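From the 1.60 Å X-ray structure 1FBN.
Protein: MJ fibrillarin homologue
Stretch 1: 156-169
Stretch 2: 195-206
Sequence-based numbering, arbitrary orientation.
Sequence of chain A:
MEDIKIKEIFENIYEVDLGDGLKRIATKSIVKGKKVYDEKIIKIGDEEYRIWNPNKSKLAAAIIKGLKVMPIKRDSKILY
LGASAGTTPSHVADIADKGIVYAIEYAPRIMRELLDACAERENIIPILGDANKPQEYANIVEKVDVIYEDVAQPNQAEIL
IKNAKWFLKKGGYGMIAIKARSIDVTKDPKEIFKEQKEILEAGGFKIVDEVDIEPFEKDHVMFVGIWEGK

Stretch 1, residues 156-169: QAEILIKNAKWFLK
Stretch 2 195-206: EQKEILEAGGFK

Two helices lie side by side and run in nearly the same direction. Helix 156-167 and helix 195-203, the latter begun earlier in the chain, cross at -18° with their axes 9.6 Å apart at closest approach. In register, Ala157 CA lies 6.4 Å from Leu200 CA, and Ile161 CA lies 6.0 Å from Gly203 CA. Helical phi/psi values stay near -65/-42 through most of both helices. The first relaxes at Phe167 (-116/-22), and Leu168 (-79/124) opens a short strand. The second ends in a Schellman motif: Gly204 takes phi/psi of 127/7, Phe205 N bonds back to Leu200 O at 3.1 Å and Gly204 N to Glu201 O at 3.2 Å. A CB on Gly204 would jam against the preceding carbonyl, so this turn calls for glycine. Phe205 then enters a strand at -104/147.

No direct hydrogen bond joins the stretches; apolar packing carries the contact, burying 442 Å² in total. Ala157 points its CB toward the second helix, 3.9 Å from Ile199 CG2 and 4.0 Å from Leu200 CD2. Gln196 (chi1 m, chi2 m) brings OE1 to 3.4 Å from Ala157 CB, and a water links the polar groups, donating to Gln196 OE1 at 2.7 Å and accepting from Ala157 N at 3.0 Å. The water thus serves a backbone NH in the first turn of the helix and ties it to the second stretch.

One turn on, Ile161 (m, t) starts sideways but extends CD1 over the second backbone, 3.6 Å from both Ile199 O and Gly203 CA. The rule is a hole filled by a methyl: an ideal CB on Gly203 would lie 2.2 Å from Ile161 CD1, a clash. Ile199 (m, t) places CG2 4.2 Å from Ile161 CD1.

Leu160 (t, p) and Leu200 (m, t) meet through their CD2 atoms at 3.9 Å, joining the alanine contact to the aliphatic side chains around Phe205. There Phe205 (chi1 -78°, chi2 -77°) points toward the first stretch and gathers Leu160 and Ala164, one turn apart on the helix, and Leu168 just past its end. Its CE2 is 3.8 Å from Leu160 CD2, its CZ 3.9 Å from Ala164 CB, and its CE1 4.0 Å from Leu168 CD2, with Leu168 in t, p. Ile161 CG1 lies at the ring edge, 4.5 Å from Phe205 CE2. The Schellman turn at Gly204 is followed at once by a large ring packed against the first stretch, while Gly203, without a CB, leaves room for Ile161 CD1.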

# COMPACT_ATOMS: atom_id res chain seq x y z
N GLN A 156 -7.72 -0.32 13.86
CA GLN A 156 -7.08 -0.69 12.59
C GLN A 156 -6.47 -2.09 12.58
O GLN A 156 -6.57 -2.80 11.58
CB GLN A 156 -6.06 0.36 12.18
CG GLN A 156 -4.91 0.56 13.14
CD GLN A 156 -4.06 1.75 12.77
OE1 GLN A 156 -3.27 1.69 11.83
NE2 GLN A 156 -4.23 2.85 13.49
N ALA A 157 -5.87 -2.51 13.70
CA ALA A 157 -5.27 -3.84 13.77
C ALA A 157 -6.32 -4.95 13.68
O ALA A 157 -6.17 -5.87 12.87
CB ALA A 157 -4.43 -3.99 15.04
N GLU A 158 -7.39 -4.85 14.46
CA GLU A 158 -8.43 -5.87 14.43
C GLU A 158 -9.10 -5.90 13.05
O GLU A 158 -9.56 -6.95 12.61
CB GLU A 158 -9.48 -5.67 15.54
CG GLU A 158 -10.46 -4.52 15.30
CD GLU A 158 -11.75 -4.66 16.09
OE1 GLU A 158 -12.69 -5.32 15.58
OE2 GLU A 158 -11.83 -4.12 17.21
N ILE A 159 -9.13 -4.75 12.37
CA ILE A 159 -9.72 -4.69 11.04
C ILE A 159 -8.88 -5.52 10.07
O ILE A 159 -9.43 -6.24 9.24
CB ILE A 159 -9.85 -3.23 10.51
CG1 ILE A 159 -10.97 -2.49 11.23
CG2 ILE A 159 -10.14 -3.23 9.00
CD1 ILE A 159 -11.11 -1.04 10.80
N LEU A 160 -7.55 -5.43 10.18
CA LEU A 160 -6.66 -6.19 9.31
C LEU A 160 -6.85 -7.68 9.57
O LEU A 160 -6.90 -8.48 8.64
CB LEU A 160 -5.19 -5.82 9.54
CG LEU A 160 -4.14 -6.53 8.67
CD1 LEU A 160 -4.26 -6.07 7.22
CD2 LEU A 160 -2.74 -6.24 9.17
N ILE A 161 -6.97 -8.03 10.85
CA ILE A 161 -7.15 -9.42 11.28
C ILE A 161 -8.47 -9.97 10.78
O ILE A 161 -8.53 -11.09 10.27
CB ILE A 161 -7.08 -9.56 12.82
CG1 ILE A 161 -5.66 -9.26 13.31
CG2 ILE A 161 -7.50 -10.96 13.26
CD1 ILE A 161 -5.55 -9.10 14.81
N LYS A 162 -9.52 -9.16 10.90
CA LYS A 162 -10.86 -9.56 10.46
C LYS A 162 -10.87 -9.80 8.95
O LYS A 162 -11.41 -10.80 8.47
CB LYS A 162 -11.87 -8.47 10.83
CG LYS A 162 -13.30 -8.95 10.91
CD LYS A 162 -14.25 -7.81 11.26
CE LYS A 162 -13.89 -7.15 12.57
NZ LYS A 162 -14.85 -6.06 12.89
N ASN A 163 -10.24 -8.90 8.20
CA ASN A 163 -10.18 -9.02 6.75
C ASN A 163 -9.25 -10.15 6.30
O ASN A 163 -9.47 -10.74 5.25
CB ASN A 163 -9.77 -7.69 6.13
CG ASN A 163 -10.93 -6.72 6.00
OD1 ASN A 163 -11.57 -6.64 4.95
ND2 ASN A 163 -11.23 -6.00 7.08
N ALA A 164 -8.23 -10.44 7.11
CA ALA A 164 -7.29 -11.52 6.80
C ALA A 164 -8.00 -12.87 6.92
O ALA A 164 -7.82 -13.75 6.07
CB ALA A 164 -6.09 -11.45 7.74
N LYS A 165 -8.81 -13.02 7.97
CA LYS A 165 -9.56 -14.26 8.20
C LYS A 165 -10.48 -14.51 7.01
O LYS A 165 -10.56 -15.62 6.50
CB LYS A 165 -10.43 -14.16 9.46
CG LYS A 165 -9.68 -14.17 10.79
CD LYS A 165 -10.69 -13.98 11.93
CE LYS A 165 -10.04 -13.84 13.30
NZ LYS A 165 -9.45 -15.12 13.77
N TRP A 166 -11.15 -13.45 6.56
CA TRP A 166 -12.07 -13.55 5.44
C TRP A 166 -11.43 -13.73 4.07
O TRP A 166 -11.82 -14.62 3.32
CB TRP A 166 -12.99 -12.33 5.40
CG TRP A 166 -14.15 -12.42 6.33
CD1 TRP A 166 -14.20 -11.97 7.62
CD2 TRP A 166 -15.42 -13.01 6.05
NE1 TRP A 166 -15.43 -12.26 8.16
CE2 TRP A 166 -16.20 -12.90 7.22
CE3 TRP A 166 -15.98 -13.64 4.93
CZ2 TRP A 166 -17.51 -13.39 7.31
CZ3 TRP A 166 -17.29 -14.12 5.01
CH2 TRP A 166 -18.04 -13.99 6.19
N PHE A 167 -10.43 -12.91 3.76
CA PHE A 167 -9.81 -12.91 2.43
C PHE A 167 -8.35 -13.30 2.22
O PHE A 167 -7.98 -13.68 1.11
CB PHE A 167 -10.02 -11.53 1.80
CG PHE A 167 -11.42 -11.02 1.94
CD1 PHE A 167 -12.47 -11.63 1.26
CD2 PHE A 167 -11.70 -9.95 2.77
CE1 PHE A 167 -13.78 -11.17 1.41
CE2 PHE A 167 -13.00 -9.49 2.93
CZ PHE A 167 -14.04 -10.10 2.25
N LEU A 168 -7.52 -13.23 3.25
CA LEU A 168 -6.10 -13.53 3.06
C LEU A 168 -5.71 -15.00 3.01
O LEU A 168 -5.99 -15.77 3.93
CB LEU A 168 -5.26 -12.77 4.09
CG LEU A 168 -3.77 -12.62 3.79
CD1 LEU A 168 -3.55 -12.07 2.39
CD2 LEU A 168 -3.16 -11.71 4.83
N LYS A 169 -5.06 -15.38 1.91
CA LYS A 169 -4.58 -16.75 1.71
C LYS A 169 -3.55 -17.06 2.78
O LYS A 169 -2.88 -16.16 3.27
CB LYS A 169 -3.88 -16.87 0.35
CG LYS A 169 -4.76 -16.64 -0.86
CD LYS A 169 -3.94 -16.77 -2.13
CE LYS A 169 -4.80 -16.62 -3.36
NZ LYS A 169 -3.97 -16.69 -4.59
N GLU A 195 2.75 -2.78 21.40
CA GLU A 195 1.46 -3.38 21.70
C GLU A 195 0.70 -3.77 20.43
O GLU A 195 0.02 -4.79 20.40
CB GLU A 195 0.63 -2.45 22.57
CG GLU A 195 1.23 -2.21 23.95
CD GLU A 195 0.50 -1.16 24.78
OE1 GLU A 195 -0.37 -0.45 24.23
OE2 GLU A 195 0.81 -1.04 25.98
N GLN A 196 0.81 -2.94 19.39
CA GLN A 196 0.15 -3.22 18.12
C GLN A 196 0.75 -4.46 17.48
O GLN A 196 0.04 -5.30 16.95
CB GLN A 196 0.25 -2.03 17.17
CG GLN A 196 -0.63 -0.86 17.56
CD GLN A 196 -2.09 -1.25 17.63
OE1 GLN A 196 -2.71 -1.57 16.61
NE2 GLN A 196 -2.67 -1.21 18.83
N LYS A 197 2.08 -4.56 17.53
CA LYS A 197 2.80 -5.70 16.98
C LYS A 197 2.30 -6.98 17.67
O LYS A 197 2.05 -7.99 17.01
CB LYS A 197 4.31 -5.53 17.19
CG LYS A 197 5.16 -6.64 16.61
CD LYS A 197 6.64 -6.37 16.82
CE LYS A 197 7.48 -7.56 16.38
NZ LYS A 197 8.94 -7.34 16.58
N GLU A 198 2.12 -6.91 18.99
CA GLU A 198 1.63 -8.05 19.76
C GLU A 198 0.21 -8.44 19.35
O GLU A 198 -0.10 -9.62 19.24
CB GLU A 198 1.67 -7.74 21.27
CG GLU A 198 3.07 -7.51 21.81
CD GLU A 198 3.09 -7.05 23.26
OE1 GLU A 198 2.15 -6.34 23.69
OE2 GLU A 198 4.06 -7.38 23.97
N ILE A 199 -0.64 -7.44 19.14
CA ILE A 199 -2.03 -7.68 18.73
C ILE A 199 -2.06 -8.40 17.38
O ILE A 199 -2.81 -9.36 17.20
CB ILE A 199 -2.84 -6.36 18.63
CG1 ILE A 199 -3.08 -5.79 20.03
CG2 ILE A 199 -4.17 -6.59 17.90
CD1 ILE A 199 -3.82 -4.48 20.05
N LEU A 200 -1.24 -7.94 16.44
CA LEU A 200 -1.17 -8.55 15.12
C LEU A 200 -0.66 -9.98 15.19
O LEU A 200 -1.20 -10.87 14.53
CB LEU A 200 -0.27 -7.72 14.18
CG LEU A 200 -0.81 -6.35 13.79
CD1 LEU A 200 0.23 -5.60 12.99
CD2 LEU A 200 -2.10 -6.49 13.00
N GLU A 201 0.38 -10.21 16.00
CA GLU A 201 0.95 -11.55 16.15
C GLU A 201 -0.04 -12.50 16.82
O GLU A 201 -0.17 -13.65 16.40
CB GLU A 201 2.28 -11.49 16.92
CG GLU A 201 3.37 -10.74 16.15
CD GLU A 201 4.72 -10.75 16.84
OE1 GLU A 201 4.81 -10.34 18.02
OE2 GLU A 201 5.71 -11.13 16.18
N ALA A 202 -0.76 -11.99 17.81
CA ALA A 202 -1.77 -12.78 18.52
C ALA A 202 -2.92 -13.09 17.55
O ALA A 202 -3.59 -14.12 17.67
CB ALA A 202 -2.28 -12.01 19.72
N GLY A 203 -3.11 -12.20 16.58
CA GLY A 203 -4.16 -12.35 15.59
C GLY A 203 -3.88 -13.36 14.49
O GLY A 203 -4.80 -13.76 13.77
N GLY A 204 -2.62 -13.75 14.32
CA GLY A 204 -2.29 -14.72 13.30
C GLY A 204 -1.18 -14.32 12.33
O GLY A 204 -0.93 -15.02 11.36
N PHE A 205 -0.53 -13.19 12.60
CA PHE A 205 0.55 -12.71 11.75
C PHE A 205 1.94 -12.95 12.33
O PHE A 205 2.13 -12.93 13.54
CB PHE A 205 0.42 -11.21 11.50
CG PHE A 205 -0.62 -10.85 10.48
CD1 PHE A 205 -0.36 -11.00 9.12
CD2 PHE A 205 -1.85 -10.32 10.88
CE1 PHE A 205 -1.30 -10.63 8.17
CE2 PHE A 205 -2.80 -9.94 9.93
CZ PHE A 205 -2.53 -10.10 8.57
N LYS A 206 2.91 -13.19 11.45
CA LYS A 206 4.30 -13.35 11.84
C LYS A 206 4.94 -12.12 11.21
O LYS A 206 4.97 -11.99 9.98
CB LYS A 206 4.91 -14.63 11.26
CG LYS A 206 6.38 -14.84 11.63
CD LYS A 206 6.92 -16.18 11.13
CE LYS A 206 8.44 -16.28 11.27
NZ LYS A 206 8.89 -16.33 12.70
O HOH W 1 -5.40 -1.16 16.34